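Long-range contacts in putative DsbA oxidoreductase SCO1869 (Streptomyces coelicolor A3, PDB 3GL5), which is of unknown function but probably acts as a thiol-disulfide oxidoreductase, with a DsbA-like thioredoxin fold and a CxxC disulfide at a helix start: residues Gly75-Gly80 and Tyr90-Arg95; Ala12-Tyr17 and Gly126-Glu131; Lys25-Phe30 and Gln206-Ala211; Arg4-Ser9 and Leu189-Gly194. All coordinates share one frame; numbering follows the deposited sequence. Where two conformers were deposited one is given.

The four contacts illustrate how a DsbA-type thioredoxin fold is tied together by contacts between segments near and far in sequence. Contact 2 joins the segment with the Cys-13 to Cys-16 disulfide, the probable redox site, to the sodium-binding turn. Contact 1, its centre 10 Å away, touches it directly: Arg-91 N probably bonds to Phe-128 O, and the rings of Tyr-90 and Phe-128 meet. Contacts 3 and 4, with centres 12 Å apart, share a core of the thioredoxin part in which Leu-189 packs on helix 201-213. Helix 14-28 carries residues of contacts 2 and 3, whose centres lie 24 Å apart, while Cys-16 CB packs on Ser-9 OG of contact 4.

Contact 1. Residues Gly75-Gly80 and Tyr90-Arg95; sequences GEDNLG and YRTRDR. With ACT (acetate ion), chain C.
Over one face of the Tyr-90 ring lies the carbonyl carbon of Leu-79, displaced toward the rim; beyond, the Phe-128 ring meets it from the other side, slid well toward the rim. Glu-76 OE1 sits at the ring's edge, and the same oxygen lies at the edge of the Arg-95 guanidinium, together with the acetate. The setting is the helical part inserted into the thioredoxin fold of DsbA-like proteins, where the loop after helix 69-85 folds back along that helix. Glu-76 is the buried acceptor. Its chain bends at chi2 (-42°), turning CD aside from a straight course. Tyr-90 OH donates to Glu-76 OE1 at 2.7 Å from the syn side, close to the carboxylate plane, whereas Arg-95 NH2 reaches Glu-76 OE1 at 3.3 Å from well above that plane, in a salt bridge. A water also donates to OE1 and to Arg-91 O, so three donors converge on one oxygen, an environment that would probably keep the carboxylate ionised. Further along, Thr-92 CG2 rests 3.3 Å from Glu-76 O and 3.8 Å from Gly-80 CA; Gly-80 has no side chain, and a beta carbon there would run into this methyl group. Near the surface Asp-77 OD1 forms a salt bridge with Arg-93 NH2 at 3.4 Å. Leu-79 CD1 packs 3.6 Å from Tyr-90 OH, and Leu-79 CB meets Tyr-90 CZ. The acetate, probably from the crystallisation liquor, is also hydrogen-bonded to His-97, and its OXT accepts from Arg-95 NH2 at 2.6 Å with an N-H...O angle of 164°.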
loop_
_atom_site.group_PDB
_atom_site.type_symbol
_atom_site.label_atom_id
_atom_site.label_comp_id
_atom_site.label_asym_id
_atom_site.label_seq_id
_atom_site.Cartn_x
_atom_site.Cartn_y
_atom_site.Cartn_z
ATOM N N GLY A 75 -15.030 33.848 -0.201
ATOM C CA GLY A 75 -14.187 32.683 0.024
ATOM C C GLY A 75 -14.226 31.800 -1.201
ATOM O O GLY A 75 -13.194 31.355 -1.661
ATOM N N GLU A 76 -15.424 31.577 -1.748
ATOM C CA GLU A 76 -15.620 30.723 -2.917
ATOM C C GLU A 76 -14.964 31.287 -4.175
ATOM O O GLU A 76 -14.348 30.531 -4.957
ATOM C CB GLU A 76 -17.104 30.463 -3.181
ATOM C CG GLU A 76 -17.775 29.545 -2.160
ATOM C CD GLU A 76 -16.928 28.347 -1.776
ATOM O OE1 GLU A 76 -16.714 27.450 -2.617
ATOM O OE2 GLU A 76 -16.476 28.323 -0.605
ATOM N N ASP A 77 -15.100 32.592 -4.365
ATOM C CA ASP A 77 -14.402 33.279 -5.460
ATOM C C ASP A 77 -12.888 33.106 -5.307
ATOM O O ASP A 77 -12.187 32.787 -6.263
ATOM C CB ASP A 77 -14.770 34.769 -5.526
ATOM C CG ASP A 77 -16.239 34.998 -5.873
ATOM O OD1 ASP A 77 -16.948 34.076 -6.283
ATOM O OD2 ASP A 77 -16.720 36.128 -5.713
ATOM N N ASN A 78 -12.382 33.281 -4.094
ATOM C CA ASN A 78 -10.977 33.056 -3.895
ATOM C C ASN A 78 -10.549 31.627 -4.199
ATOM O O ASN A 78 -9.510 31.399 -4.828
ATOM C CB ASN A 78 -10.544 33.379 -2.481
ATOM C CG ASN A 78 -9.096 32.991 -2.256
ATOM O OD1 ASN A 78 -8.214 33.395 -3.021
ATOM N ND2 ASN A 78 -8.841 32.185 -1.221
ATOM N N LEU A 79 -11.348 30.666 -3.747
ATOM C CA LEU A 79 -11.061 29.271 -4.011
ATOM C C LEU A 79 -11.099 28.997 -5.518
ATOM O O LEU A 79 -10.298 28.233 -6.036
ATOM C CB LEU A 79 -12.028 28.381 -3.233
ATOM C CG LEU A 79 -11.516 27.998 -1.829
ATOM C CD1 LEU A 79 -12.685 27.531 -0.916
ATOM C CD2 LEU A 79 -10.477 26.911 -1.967
ATOM N N GLY A 80 -12.040 29.615 -6.211
ATOM C CA GLY A 80 -12.099 29.504 -7.664
ATOM C C GLY A 80 -10.855 30.050 -8.350
ATOM O O GLY A 80 -10.348 29.455 -9.298
ATOM N N TYR A 90 -13.479 24.782 -10.963
ATOM C CA TYR A 90 -14.062 24.983 -9.640
ATOM C C TYR A 90 -15.259 25.925 -9.775
ATOM O O TYR A 90 -15.062 27.114 -10.064
ATOM C CB TYR A 90 -13.048 25.604 -8.710
ATOM C CG TYR A 90 -13.490 25.631 -7.273
ATOM C CD1 TYR A 90 -13.103 24.634 -6.385
ATOM C CD2 TYR A 90 -14.313 26.656 -6.793
ATOM C CE1 TYR A 90 -13.523 24.651 -4.999
ATOM C CE2 TYR A 90 -14.751 26.684 -5.442
ATOM C CZ TYR A 90 -14.354 25.682 -4.555
ATOM O OH TYR A 90 -14.776 25.720 -3.249
ATOM N N ARG A 91 -16.480 25.400 -9.609
ATOM C CA ARG A 91 -17.690 26.244 -9.635
ATOM C C ARG A 91 -17.809 27.096 -8.396
ATOM O O ARG A 91 -17.784 26.584 -7.285
ATOM C CB ARG A 91 -18.943 25.413 -9.777
ATOM C CG ARG A 91 -18.882 24.620 -11.029
ATOM C CD ARG A 91 -20.003 23.637 -11.100
ATOM N NE ARG A 91 -21.130 24.296 -11.733
ATOM C CZ ARG A 91 -21.199 24.559 -13.044
ATOM N NH1 ARG A 91 -20.215 24.203 -13.871
ATOM N NH2 ARG A 91 -22.262 25.184 -13.529
ATOM N N THR A 92 -17.915 28.410 -8.597
ATOM C CA THR A 92 -17.965 29.362 -7.474
ATOM C C THR A 92 -19.395 29.635 -7.008
ATOM O O THR A 92 -19.614 30.471 -6.131
ATOM C CB THR A 92 -17.263 30.701 -7.812
ATOM O OG1 THR A 92 -17.784 31.212 -9.047
ATOM C CG2 THR A 92 -15.775 30.474 -7.984
ATOM N N ARG A 93 -20.356 28.911 -7.577
ATOM C CA ARG A 93 -21.745 29.098 -7.267
ATOM C C ARG A 93 -22.489 27.781 -7.248
ATOM O O ARG A 93 -22.241 26.895 -8.071
ATOM C CB ARG A 93 -22.393 29.987 -8.325
ATOM C CG ARG A 93 -22.961 31.260 -7.807
ATOM C CD ARG A 93 -21.859 32.165 -7.382
ATOM N NE ARG A 93 -22.324 33.514 -7.131
ATOM C CZ ARG A 93 -21.511 34.559 -7.108
ATOM N NH1 ARG A 93 -21.992 35.780 -6.880
ATOM N NH2 ARG A 93 -20.205 34.373 -7.309
ATOM N N ASP A 94 -23.417 27.683 -6.303
ATOM C CA ASP A 94 -24.407 26.609 -6.229
ATOM C C ASP A 94 -23.836 25.252 -5.974
ATOM O O ASP A 94 -24.455 24.275 -6.365
ATOM C CB ASP A 94 -25.254 26.518 -7.504
ATOM C CG ASP A 94 -25.965 27.811 -7.831
ATOM O OD1 ASP A 94 -26.406 28.545 -6.903
ATOM O OD2 ASP A 94 -26.069 28.097 -9.043
ATOM N N ARG A 95 -22.661 25.179 -5.361
ATOM C CA ARG A 95 -22.119 23.891 -4.907
ATOM C C ARG A 95 -22.928 23.375 -3.723
ATOM O O ARG A 95 -23.574 24.148 -2.998
ATOM C CB ARG A 95 -20.661 24.024 -4.516
ATOM C CG ARG A 95 -19.665 24.319 -5.712
ATOM C CD ARG A 95 -18.220 23.846 -5.409
ATOM N NE ARG A 95 -17.718 24.376 -4.138
ATOM C CZ ARG A 95 -17.781 23.728 -2.973
ATOM N NH1 ARG A 95 -18.332 22.510 -2.898
ATOM N NH2 ARG A 95 -17.298 24.316 -1.871
HETATM C C ACT C . -17.382 21.934 1.128
HETATM O O ACT C . -18.073 20.917 0.933
HETATM O OXT ACT C . -17.372 22.708 0.165
HETATM C CH3 ACT C . -16.647 22.181 2.425
HETATM O O HOH W 1 -18.370 27.180 -4.471
#

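Contact 2. Residues Ala12-Tyr17 and Gly126-Glu131; sequences ACPWCY and GNFADE. With NA (sodium ion), chain B.
Where Pro-14 and Phe-128 face each other their backbones keep apart, CA to CA 7.8 Å, and no hydrogen bond joins the two segments, so side chains span the distance. Phe-128 does most of this. The tip of its ring, CZ, comes 3.5 Å from Pro-14 N, and CE1 lies 4.0 Å from Pro-14 CG, beside the first turn of the helix with Cys-13 at its N-cap position. On the same side of its plane, farther back along the ring, it runs nearly parallel to Tyr-17 (11° between planes), slid so far that the two barely overlap, centroids 5.0 Å apart; Phe-128 CD2 comes over one face of the Tyr-17 ring, and Tyr-17 CE2 meets Phe-128 CB at 3.6 Å. The other face carries Asn-127 ND2, offset toward the rim, which approaches Ala-12 CA at 3.7 Å but gives its hydrogen bond to Ile-11 O. An alanine in place of Phe-128 would probably open a gap beside Pro-14 and leave the Tyr-17 ring without its parallel partner. The disulfide of Cys-13 and Cys-16 has the CxxC form of thioredoxin-type redox sites. The carbonyl oxygens of Gly-126, Asn-127 and Asp-130 bind sodium, with Arg-132 O and two waters. The contact thus sets helix 116-128 against the start of helix 14-28, after strand 3-9; Leu-79 of helix 69-85 packs on Pro-14, and Cys-229 of the second subunit on Cys-13.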
loop_
_atom_site.group_PDB
_atom_site.type_symbol
_atom_site.label_atom_id
_atom_site.label_comp_id
_atom_site.label_asym_id
_atom_site.label_seq_id
_atom_site.Cartn_x
_atom_site.Cartn_y
_atom_site.Cartn_z
ATOM N N ALA A 12 -15.432 16.393 0.131
ATOM C CA ALA A 12 -16.128 17.663 0.427
ATOM C C ALA A 12 -15.146 18.665 1.065
ATOM O O ALA A 12 -15.414 19.230 2.103
ATOM C CB ALA A 12 -17.353 17.411 1.397
ATOM N N CYS A 13 -13.972 18.813 0.500
ATOM C CA CYS A 13 -12.952 19.657 1.109
ATOM C C CYS A 13 -12.250 20.408 -0.041
ATOM O O CYS A 13 -11.443 19.827 -0.751
ATOM C CB CYS A 13 -12.007 18.748 1.875
ATOM S SG CYS A 13 -10.454 19.391 2.371
ATOM N N PRO A 14 -12.605 21.676 -0.260
ATOM C CA PRO A 14 -12.032 22.431 -1.397
ATOM C C PRO A 14 -10.510 22.501 -1.357
ATOM O O PRO A 14 -9.902 22.401 -2.398
ATOM C CB PRO A 14 -12.636 23.840 -1.251
ATOM C CG PRO A 14 -13.828 23.700 -0.354
ATOM C CD PRO A 14 -13.660 22.425 0.465
ATOM N N TRP A 15 -9.904 22.679 -0.177
ATOM C CA TRP A 15 -8.439 22.685 -0.009
ATOM C C TRP A 15 -7.751 21.351 -0.217
ATOM O O TRP A 15 -6.551 21.330 -0.434
ATOM C CB TRP A 15 -8.053 23.204 1.381
ATOM C CG TRP A 15 -8.420 24.687 1.527
ATOM C CD1 TRP A 15 -9.384 25.248 2.341
ATOM C CD2 TRP A 15 -7.862 25.753 0.771
ATOM N NE1 TRP A 15 -9.437 26.623 2.136
ATOM C CE2 TRP A 15 -8.508 26.949 1.178
ATOM C CE3 TRP A 15 -6.857 25.814 -0.200
ATOM C CZ2 TRP A 15 -8.167 28.202 0.648
ATOM C CZ3 TRP A 15 -6.528 27.070 -0.748
ATOM C CH2 TRP A 15 -7.186 28.242 -0.313
ATOM N N CYS A 16 -8.484 20.244 -0.064
ATOM C CA CYS A 16 -7.966 18.913 -0.398
ATOM C C CYS A 16 -7.771 18.828 -1.919
ATOM O O CYS A 16 -6.715 18.391 -2.394
ATOM C CB CYS A 16 -8.941 17.836 0.086
ATOM S SG CYS A 16 -9.111 17.765 1.863
ATOM N N TYR A 17 -8.788 19.275 -2.662
ATOM C CA TYR A 17 -8.776 19.355 -4.130
ATOM C C TYR A 17 -7.681 20.273 -4.676
ATOM O O TYR A 17 -6.938 19.873 -5.571
ATOM C CB TYR A 17 -10.133 19.839 -4.594
ATOM C CG TYR A 17 -10.380 19.979 -6.103
ATOM C CD1 TYR A 17 -10.081 18.950 -7.030
ATOM C CD2 TYR A 17 -11.002 21.105 -6.575
ATOM C CE1 TYR A 17 -10.379 19.120 -8.440
ATOM C CE2 TYR A 17 -11.323 21.273 -7.921
ATOM C CZ TYR A 17 -11.016 20.306 -8.844
ATOM O OH TYR A 17 -11.401 20.584 -10.129
ATOM N N GLY A 126 -16.462 15.504 -10.102
ATOM C CA GLY A 126 -17.917 15.347 -9.837
ATOM C C GLY A 126 -18.423 16.341 -8.785
ATOM O O GLY A 126 -19.481 16.935 -8.938
ATOM N N ASN A 127 -17.639 16.551 -7.736
ATOM C CA ASN A 127 -17.999 17.516 -6.690
ATOM C C ASN A 127 -17.855 19.014 -7.121
ATOM O O ASN A 127 -18.838 19.768 -7.126
ATOM C CB ASN A 127 -17.299 17.200 -5.340
ATOM C CG ASN A 127 -17.957 17.936 -4.150
ATOM O OD1 ASN A 127 -19.164 18.242 -4.180
ATOM N ND2 ASN A 127 -17.158 18.245 -3.115
ATOM N N PHE A 128 -16.647 19.405 -7.536
ATOM C CA PHE A 128 -16.269 20.813 -7.686
ATOM C C PHE A 128 -16.408 21.390 -9.092
ATOM O O PHE A 128 -16.599 22.600 -9.238
ATOM C CB PHE A 128 -14.834 21.027 -7.164
ATOM C CG PHE A 128 -14.677 20.745 -5.678
ATOM C CD1 PHE A 128 -15.202 21.615 -4.736
ATOM C CD2 PHE A 128 -14.008 19.590 -5.226
ATOM C CE1 PHE A 128 -15.065 21.351 -3.356
ATOM C CE2 PHE A 128 -13.856 19.339 -3.868
ATOM C CZ PHE A 128 -14.406 20.238 -2.913
ATOM N N ALA A 129 -16.347 20.539 -10.113
ATOM C CA ALA A 129 -16.435 20.981 -11.521
ATOM C C ALA A 129 -17.821 20.851 -12.110
ATOM O O ALA A 129 -18.142 21.454 -13.094
ATOM C CB ALA A 129 -15.425 20.227 -12.396
ATOM N N ASP A 130 -18.668 20.090 -11.472
ATOM C CA ASP A 130 -19.826 19.554 -12.121
ATOM C C ASP A 130 -21.056 20.003 -11.344
ATOM O O ASP A 130 -21.061 19.951 -10.114
ATOM C CB ASP A 130 -19.648 18.051 -11.973
ATOM C CG ASP A 130 -20.388 17.256 -12.987
ATOM O OD1 ASP A 130 -21.518 17.643 -13.365
ATOM O OD2 ASP A 130 -19.848 16.187 -13.347
ATOM N N GLU A 131 -22.107 20.407 -12.052
ATOM C CA GLU A 131 -23.343 20.932 -11.437
ATOM C C GLU A 131 -24.184 19.830 -10.770
ATOM O O GLU A 131 -24.813 20.068 -9.728
ATOM C CB GLU A 131 -24.124 21.728 -12.490
ATOM C CG GLU A 131 -25.525 22.144 -12.145
ATOM C CD GLU A 131 -26.227 22.857 -13.313
ATOM O OE1 GLU A 131 -25.587 23.053 -14.381
ATOM O OE2 GLU A 131 -27.425 23.220 -13.172
HETATM NA NA NA B . -21.206 18.362 -8.110
HETATM O O HOH W 2 -21.739 17.678 -5.686
HETATM O O HOH W 3 -23.523 19.818 -7.446
#

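Contact 3. Residues Lys25-Phe30 and Gln206-Ala211; sequences KALAAF and QALTQA
Phe-30 reaches across to Leu-208 and Thr-209, joining the two helices, 14-28 and 201-213, that in the thioredoxin fold lie on the same side of the central sheet. Its side chain can be followed atom by atom. CB, just beyond the end of the first helix, stands 4.0 Å from Leu-208 CD1. CG is anti to the backbone N (chi1 -179°), beside the carbonyl carbon, and it too lies about 4.0 Å from Leu-208 CB. Farther out, CD1 comes within 3.7 Å of that same methylene, which sits over the middle of the ring: Leu-208 CB is 3.7 Å from the ring centroid and 12° off the normal, a CH-pi contact made squarely over the face. CE1 then meets the rim's polar neighbour, Thr-209 OG1, at 3.4 Å and near the ring plane; that hydroxyl is itself hydrogen-bonded to Thr-205 O within its own helix. At the tip, CZ approaches Leu-208 O at 3.6 Å. Replacing Phe-30 by an alanine would probably leave Leu-208 CB without its aromatic cover and open a gap between the chain after helix 14-28 and helix 201-213. Leu-208 is wedged between partners: its CB lies over the Phe-30 ring, while its CD1 reaches both Phe-30 CB and Leu-27. The side chains of Phe-30 and Leu-27 also touch Val-36 of the next strand, and Leu-208 continues onto Val-5 and Leu-189 of the sheet. Leu-208 CD1 lies 3.9 Å from Leu-27 CA and 4.2 Å from Leu-27 CD1.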
loop_
_atom_site.group_PDB
_atom_site.type_symbol
_atom_site.label_atom_id
_atom_site.label_comp_id
_atom_site.label_asym_id
_atom_site.label_seq_id
_atom_site.Cartn_x
_atom_site.Cartn_y
_atom_site.Cartn_z
ATOM N N LYS A 25 2.265 19.187 -8.300
ATOM C CA LYS A 25 3.139 20.131 -8.958
ATOM C C LYS A 25 4.518 20.127 -8.266
ATOM O O LYS A 25 5.530 20.062 -8.932
ATOM C CB LYS A 25 2.479 21.513 -9.033
ATOM C CG LYS A 25 3.451 22.651 -9.285
ATOM C CD LYS A 25 2.768 24.023 -9.259
ATOM C CE LYS A 25 2.647 24.561 -10.663
ATOM N NZ LYS A 25 2.806 26.069 -10.748
ATOM N N ALA A 26 4.546 20.137 -6.936
ATOM C CA ALA A 26 5.807 20.113 -6.184
ATOM C C ALA A 26 6.559 18.802 -6.413
ATOM O O ALA A 26 7.808 18.771 -6.512
ATOM C CB ALA A 26 5.532 20.293 -4.704
ATOM N N LEU A 27 5.807 17.711 -6.502
ATOM C CA LEU A 27 6.418 16.416 -6.633
ATOM C C LEU A 27 7.137 16.280 -8.016
ATOM O O LEU A 27 8.242 15.699 -8.117
ATOM C CB LEU A 27 5.362 15.329 -6.412
ATOM C CG LEU A 27 5.879 13.913 -6.631
ATOM C CD1 LEU A 27 7.097 13.699 -5.728
ATOM C CD2 LEU A 27 4.799 12.797 -6.435
ATOM N N ALA A 28 6.498 16.822 -9.059
ATOM C CA ALA A 28 7.037 16.794 -10.408
ATOM C C ALA A 28 8.324 17.598 -10.528
ATOM O O ALA A 28 9.170 17.301 -11.361
ATOM C CB ALA A 28 6.013 17.240 -11.412
ATOM N N ALA A 29 8.529 18.566 -9.651
ATOM C CA ALA A 29 9.788 19.302 -9.692
ATOM C C ALA A 29 10.774 18.798 -8.642
ATOM O O ALA A 29 11.859 19.327 -8.534
ATOM C CB ALA A 29 9.541 20.797 -9.526
ATOM N N PHE A 30 10.408 17.781 -7.869
ATOM C CA PHE A 30 11.318 17.214 -6.845
ATOM C C PHE A 30 12.391 16.299 -7.501
ATOM O O PHE A 30 12.025 15.469 -8.323
ATOM C CB PHE A 30 10.495 16.426 -5.814
ATOM C CG PHE A 30 11.306 15.808 -4.710
ATOM C CD1 PHE A 30 12.146 16.595 -3.912
ATOM C CD2 PHE A 30 11.194 14.454 -4.444
ATOM C CE1 PHE A 30 12.883 16.018 -2.885
ATOM C CE2 PHE A 30 11.905 13.863 -3.436
ATOM C CZ PHE A 30 12.765 14.649 -2.637
ATOM N N GLN A 206 10.103 21.851 -0.273
ATOM C CA GLN A 206 10.893 21.897 0.962
ATOM C C GLN A 206 10.701 20.658 1.831
ATOM O O GLN A 206 11.682 20.026 2.248
ATOM C CB GLN A 206 10.519 23.138 1.779
ATOM C CG GLN A 206 10.727 22.977 3.281
ATOM C CD GLN A 206 12.180 22.697 3.651
ATOM O OE1 GLN A 206 13.104 23.069 2.919
ATOM N NE2 GLN A 206 12.389 22.046 4.796
ATOM N N ALA A 207 9.432 20.335 2.091
ATOM C CA ALA A 207 9.034 19.180 2.905
ATOM C C ALA A 207 9.556 17.868 2.294
ATOM O O ALA A 207 10.175 17.077 2.989
ATOM C CB ALA A 207 7.506 19.117 3.079
ATOM N N LEU A 208 9.323 17.656 1.012
ATOM C CA LEU A 208 9.911 16.509 0.311
ATOM C C LEU A 208 11.428 16.423 0.525
ATOM O O LEU A 208 11.959 15.363 0.849
ATOM C CB LEU A 208 9.581 16.571 -1.181
ATOM C CG LEU A 208 8.121 16.286 -1.534
ATOM C CD1 LEU A 208 7.678 16.732 -2.954
ATOM C CD2 LEU A 208 7.834 14.827 -1.315
ATOM N N THR A 209 12.110 17.558 0.410
ATOM C CA THR A 209 13.575 17.575 0.392
ATOM C C THR A 209 14.157 17.289 1.739
ATOM O O THR A 209 15.123 16.545 1.864
ATOM C CB THR A 209 14.100 18.910 -0.126
ATOM O OG1 THR A 209 13.792 18.983 -1.517
ATOM C CG2 THR A 209 15.617 19.030 0.061
ATOM N N GLN A 210 13.542 17.884 2.747
ATOM C CA GLN A 210 13.920 17.693 4.126
ATOM C C GLN A 210 13.660 16.255 4.535
ATOM O O GLN A 210 14.522 15.602 5.110
ATOM C CB GLN A 210 13.110 18.648 5.003
ATOM C CG GLN A 210 13.792 19.031 6.281
ATOM C CD GLN A 210 12.963 19.995 7.086
ATOM O OE1 GLN A 210 12.086 20.672 6.550
ATOM N NE2 GLN A 210 13.228 20.060 8.380
ATOM N N ALA A 211 12.469 15.768 4.206
ATOM C CA ALA A 211 12.036 14.409 4.539
ATOM C C ALA A 211 12.986 13.428 3.887
ATOM O O ALA A 211 13.532 12.552 4.566
ATOM C CB ALA A 211 10.615 14.153 4.068
#

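Contact 4. Residues Arg4-Ser9 and Leu189-Gly194; sequences RVEIWS and LDRAYG
Val-5 and Leu-189 pair across antiparallel strands of the central sheet of the thioredoxin fold, at the point where strand 186-189 turns back into 193-196. They form a non-hydrogen-bonded pair, Val-5 CG2 4.0 Å from Leu-189 CG, against Leu-208 of helix 201-213. Asp-190 N donates to Arg-4 O at 2.8 Å. The turn ends in a classic beta bulge, with Ala-192 N and Tyr-193 N both hydrogen-bonded to Leu-189 O. Arg-191, its chain bent at chi2 (-76°), grips the Glu-6 carboxylate side-on: NE meets OE1 at 2.9 Å and NH2 meets OE2 at 3.0 Å, each oxygen accepting on its syn lone pair and tilted from the guanidinium plane. Arg-4 NH2 lies over one face of this guanidinium, 4.0 Å from Arg-191 NH2. Glu-6 OE2 lies over the Arg-4 guanidinium, 3.7 Å from Arg-4 NH1, a long contact of charges only. Arg-41 forms another salt bridge to Glu-6 OE2, and Glu-175 one to Arg-191. Tyr-193 and Gly-194 pair with a strand of the second subunit, continuing the sheet. Amid these positive groups, the buried Glu-6 carboxylate probably stays ionised and would help to offset the repulsion between Arg-4 and Arg-191.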
loop_
_atom_site.group_PDB
_atom_site.type_symbol
_atom_site.label_atom_id
_atom_site.label_comp_id
_atom_site.label_asym_id
_atom_site.label_seq_id
_atom_site.Cartn_x
_atom_site.Cartn_y
_atom_site.Cartn_z
ATOM N N ARG A 4 7.638 6.977 1.283
ATOM C CA ARG A 4 6.203 7.067 1.013
ATOM C C ARG A 4 5.658 8.418 1.500
ATOM O O ARG A 4 6.090 8.919 2.537
ATOM C CB ARG A 4 5.474 5.890 1.702
ATOM C CG ARG A 4 4.014 5.787 1.338
ATOM C CD ARG A 4 3.267 4.622 1.991
ATOM N NE ARG A 4 3.503 4.454 3.431
ATOM C CZ ARG A 4 2.708 3.751 4.242
ATOM N NH1 ARG A 4 1.593 3.191 3.750
ATOM N NH2 ARG A 4 3.012 3.615 5.543
ATOM N N VAL A 5 4.763 9.012 0.718
ATOM C CA VAL A 5 3.961 10.179 1.126
ATOM C C VAL A 5 2.447 9.802 1.182
ATOM O O VAL A 5 1.823 9.501 0.133
ATOM C CB VAL A 5 4.154 11.396 0.163
ATOM C CG1 VAL A 5 3.172 12.517 0.508
ATOM C CG2 VAL A 5 5.570 11.902 0.230
ATOM N N GLU A 6 1.873 9.804 2.391
ATOM C CA GLU A 6 0.432 9.529 2.572
ATOM C C GLU A 6 -0.373 10.822 2.663
ATOM O O GLU A 6 0.032 11.788 3.340
ATOM C CB GLU A 6 0.200 8.720 3.825
ATOM C CG GLU A 6 1.066 7.457 3.897
ATOM C CD GLU A 6 1.144 6.902 5.278
ATOM O OE1 GLU A 6 2.043 7.305 6.042
ATOM O OE2 GLU A 6 0.259 6.095 5.622
ATOM N N ILE A 7 -1.499 10.853 1.977
ATOM C CA ILE A 7 -2.283 12.085 1.898
ATOM C C ILE A 7 -3.713 11.815 2.354
ATOM O O ILE A 7 -4.492 11.175 1.623
ATOM C CB ILE A 7 -2.348 12.629 0.450
ATOM C CG1 ILE A 7 -0.955 12.750 -0.149
ATOM C CG2 ILE A 7 -3.162 13.925 0.400
ATOM C CD1 ILE A 7 -0.970 13.305 -1.597
ATOM N N TRP A 8 -4.065 12.296 3.535
ATOM C CA TRP A 8 -5.462 12.195 4.013
ATOM C C TRP A 8 -6.309 13.311 3.435
ATOM O O TRP A 8 -5.895 14.451 3.459
ATOM C CB TRP A 8 -5.501 12.259 5.534
ATOM C CG TRP A 8 -5.263 10.963 6.170
ATOM C CD1 TRP A 8 -6.218 10.089 6.622
ATOM C CD2 TRP A 8 -3.995 10.344 6.440
ATOM N NE1 TRP A 8 -5.622 8.971 7.176
ATOM C CE2 TRP A 8 -4.260 9.106 7.079
ATOM C CE3 TRP A 8 -2.659 10.715 6.209
ATOM C CZ2 TRP A 8 -3.237 8.229 7.478
ATOM C CZ3 TRP A 8 -1.643 9.854 6.623
ATOM C CH2 TRP A 8 -1.930 8.625 7.222
ATOM N N SER A 9 -7.493 12.999 2.918
ATOM C CA SER A 9 -8.377 14.058 2.393
ATOM C C SER A 9 -9.819 13.567 2.371
ATOM O O SER A 9 -10.073 12.344 2.457
ATOM C CB SER A 9 -8.007 14.481 0.960
ATOM O OG SER A 9 -6.901 15.376 0.922
ATOM N N LEU A 189 5.031 12.596 5.337
ATOM C CA LEU A 189 6.159 12.316 4.461
ATOM C C LEU A 189 7.061 11.409 5.232
ATOM O O LEU A 189 7.637 11.822 6.245
ATOM C CB LEU A 189 6.874 13.606 4.039
ATOM C CG LEU A 189 6.027 14.520 3.158
ATOM C CD1 LEU A 189 5.165 15.467 3.998
ATOM C CD2 LEU A 189 6.872 15.307 2.196
ATOM N N ASP A 190 7.139 10.160 4.788
ATOM C CA ASP A 190 8.046 9.191 5.397
ATOM C C ASP A 190 7.756 8.887 6.876
ATOM O O ASP A 190 8.675 8.564 7.621
ATOM C CB ASP A 190 9.492 9.679 5.290
ATOM C CG ASP A 190 10.492 8.539 5.396
ATOM O OD1 ASP A 190 10.121 7.384 5.013
ATOM O OD2 ASP A 190 11.629 8.792 5.850
ATOM N N ARG A 191 6.498 8.982 7.311
ATOM C CA ARG A 191 6.193 8.898 8.748
ATOM C C ARG A 191 7.141 9.736 9.663
ATOM O O ARG A 191 7.295 9.408 10.838
ATOM C CB ARG A 191 6.123 7.429 9.213
ATOM C CG ARG A 191 4.895 6.635 8.712
ATOM C CD ARG A 191 3.630 7.012 9.498
ATOM N NE ARG A 191 2.410 6.572 8.825
ATOM C CZ ARG A 191 1.786 5.419 9.065
ATOM N NH1 ARG A 191 2.266 4.579 9.979
ATOM N NH2 ARG A 191 0.681 5.090 8.390
ATOM N N ALA A 192 7.749 10.819 9.141
ATOM C CA ALA A 192 8.632 11.708 9.943
ATOM C C ALA A 192 8.120 13.127 9.998
ATOM O O ALA A 192 8.288 13.831 11.013
ATOM C CB ALA A 192 10.071 11.717 9.397
ATOM N N TYR A 193 7.523 13.570 8.895
ATOM C CA TYR A 193 7.061 14.939 8.800
ATOM C C TYR A 193 5.574 15.028 8.449
ATOM O O TYR A 193 5.119 14.397 7.501
ATOM C CB TYR A 193 7.895 15.666 7.752
ATOM C CG TYR A 193 9.245 16.109 8.269
ATOM C CD1 TYR A 193 9.397 17.364 8.857
ATOM C CD2 TYR A 193 10.367 15.274 8.191
ATOM C CE1 TYR A 193 10.636 17.798 9.337
ATOM C CE2 TYR A 193 11.618 15.701 8.676
ATOM C CZ TYR A 193 11.731 16.962 9.248
ATOM O OH TYR A 193 12.934 17.412 9.741
ATOM N N GLY A 194 4.826 15.824 9.209
ATOM C CA GLY A 194 3.429 16.103 8.880
ATOM C C GLY A 194 3.260 17.461 8.233
ATOM O O GLY A 194 3.688 18.454 8.764
HETATM O O HOH W 4 4.275 8.778 5.317
#